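Local coordinates for protein ACP (Streptomyces sp. MSC090213JE08, PDB 6KXF) that probably serves as the acyl carrier protein of the ishigamide type II polyketide synthase, carrying the growing chain on a phosphopantetheine arm to the ketosynthase/chain length factor, at residues 44-48 and 61-67. Residues are numbered along the deposited sequence; the frame is centred on the assembly and turned at random.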
# COMPACT_ATOMS: atom_id res chain seq x y z
N LEU C 44 -11.44 -22.75 7.79
CA LEU C 44 -10.79 -23.89 8.44
C LEU C 44 -9.58 -23.45 9.27
O LEU C 44 -9.33 -24.02 10.33
CB LEU C 44 -10.40 -24.94 7.40
CG LEU C 44 -11.41 -26.08 7.29
CD1 LEU C 44 -12.80 -25.51 7.00
CD2 LEU C 44 -10.99 -27.10 6.23
N ILE C 45 -8.83 -22.43 8.80
CA ILE C 45 -7.68 -21.91 9.55
C ILE C 45 -8.19 -21.20 10.81
O ILE C 45 -7.63 -21.36 11.90
CB ILE C 45 -6.78 -21.01 8.67
CG1 ILE C 45 -5.92 -21.85 7.71
CG2 ILE C 45 -5.93 -20.07 9.51
CD1 ILE C 45 -5.45 -21.10 6.48
N ASP C 46 -9.28 -20.44 10.68
CA ASP C 46 -9.82 -19.74 11.86
C ASP C 46 -10.19 -20.78 12.95
O ASP C 46 -9.97 -20.52 14.15
CB ASP C 46 -11.00 -18.83 11.47
CG ASP C 46 -10.86 -17.34 11.81
OD1 ASP C 46 -10.07 -16.97 12.73
OD2 ASP C 46 -11.59 -16.55 11.17
N VAL C 47 -10.71 -21.96 12.54
CA VAL C 47 -11.13 -23.00 13.52
C VAL C 47 -9.90 -23.68 14.12
O VAL C 47 -9.85 -23.83 15.34
CB VAL C 47 -12.13 -24.04 12.97
CG1 VAL C 47 -13.15 -23.43 12.03
CG2 VAL C 47 -11.47 -25.25 12.33
N LEU C 48 -8.91 -24.06 13.30
CA LEU C 48 -7.69 -24.66 13.86
C LEU C 48 -7.03 -23.66 14.84
O LEU C 48 -6.61 -24.06 15.95
CB LEU C 48 -6.76 -25.08 12.71
CG LEU C 48 -5.41 -25.66 13.16
CD1 LEU C 48 -4.80 -26.51 12.05
CD2 LEU C 48 -4.44 -24.56 13.60
N MET C 61 -0.54 -27.82 10.87
CA MET C 61 -1.45 -27.23 9.86
C MET C 61 -1.46 -28.05 8.55
O MET C 61 -2.27 -27.79 7.67
CB MET C 61 -1.15 -25.75 9.60
CG MET C 61 -1.46 -24.91 10.83
SD MET C 61 -1.33 -23.11 10.63
CE MET C 61 -2.74 -22.82 9.57
N ASN C 62 -0.63 -29.10 8.48
CA ASN C 62 -0.76 -30.12 7.41
C ASN C 62 -1.85 -31.15 7.77
O ASN C 62 -1.97 -32.14 7.09
CB ASN C 62 0.54 -30.88 7.14
CG ASN C 62 1.68 -29.98 6.71
OD1 ASN C 62 2.72 -29.94 7.37
ND2 ASN C 62 1.50 -29.26 5.61
N GLU C 63 -2.64 -30.90 8.82
CA GLU C 63 -3.77 -31.77 9.17
C GLU C 63 -5.10 -31.05 8.92
O GLU C 63 -6.17 -31.53 9.37
CB GLU C 63 -3.62 -32.22 10.63
CG GLU C 63 -3.64 -33.73 10.80
CD GLU C 63 -2.59 -34.28 11.75
OE1 GLU C 63 -1.60 -34.85 11.26
OE2 GLU C 63 -2.78 -34.13 12.98
N LEU C 64 -5.03 -29.92 8.19
CA LEU C 64 -6.21 -29.14 7.75
C LEU C 64 -7.05 -29.95 6.76
O LEU C 64 -8.28 -29.91 6.84
CB LEU C 64 -5.78 -27.81 7.10
CG LEU C 64 -5.51 -26.65 8.05
CD1 LEU C 64 -4.83 -25.51 7.31
CD2 LEU C 64 -6.79 -26.16 8.73
N PRO C 65 -6.45 -30.64 5.76
CA PRO C 65 -7.23 -31.47 4.84
C PRO C 65 -8.03 -32.63 5.46
O PRO C 65 -8.74 -33.32 4.73
CB PRO C 65 -6.17 -32.02 3.86
CG PRO C 65 -5.01 -31.05 3.97
CD PRO C 65 -5.02 -30.62 5.42
N LYS C 66 -7.93 -32.83 6.79
CA LYS C 66 -8.63 -33.92 7.50
C LYS C 66 -9.64 -33.37 8.51
O LYS C 66 -10.23 -34.12 9.27
CB LYS C 66 -7.61 -34.79 8.25
CG LYS C 66 -6.51 -35.37 7.38
CD LYS C 66 -5.85 -36.63 7.95
CE LYS C 66 -5.30 -36.45 9.35
NZ LYS C 66 -3.86 -36.82 9.43
N MET C 67 -9.85 -32.05 8.52
CA MET C 67 -10.72 -31.43 9.50
C MET C 67 -12.06 -31.11 8.84
O MET C 67 -12.34 -29.97 8.50
CB MET C 67 -10.07 -30.16 10.05
CG MET C 67 -8.93 -30.48 10.98
SD MET C 67 -8.00 -29.01 11.49
CE MET C 67 -9.25 -28.03 12.31
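In this acyl carrier protein fold, helix 41-55, which starts at Ser-41, probably the phosphopantetheine attachment site as in its family, packs against the segment 61-67 mainly through apolar side chains; no hydrogen bond crosses. Leu-64 reaches in between Leu-44, Ile-45 and Leu-48. Its CD1 lies 3.8 Å from Ile-45 CG1, while its CD2 rests 3.9 Å from Leu-48 CD1, against Leu-44 CB, and 3.7 Å from the carbonyl O of Leu-44, an oxygen already taken by Leu-48 N within the helix. Leu-44 CD2 comes 3.9 Å from the carbonyl O of Met-67. An alanine in place of Leu-64 would probably open a gap between Leu-44, Ile-45 and Leu-48 and leave Ile-45 less firmly backed beside the bound ligand. Two methionines flank the leucine. Met-61, bent at chi3 (70°), brings CE to 3.8 Å from Ile-45 CG1, crossing that side chain at about a right angle, and its CG lies against Leu-48 CD1. Met-67 meets Val-47 tip to tip, CE to CG2 at 3.6 Å, and the same methyl touches Leu-48 CB. Ile-45 also touches the octenoyl-pantetheine ligand and, like Met-61, packs on a chain of another protein. Val-47 also reaches Ile-20; helix 41-55 thus packs on both helix 8-20 and the loop leading to helix 72-81.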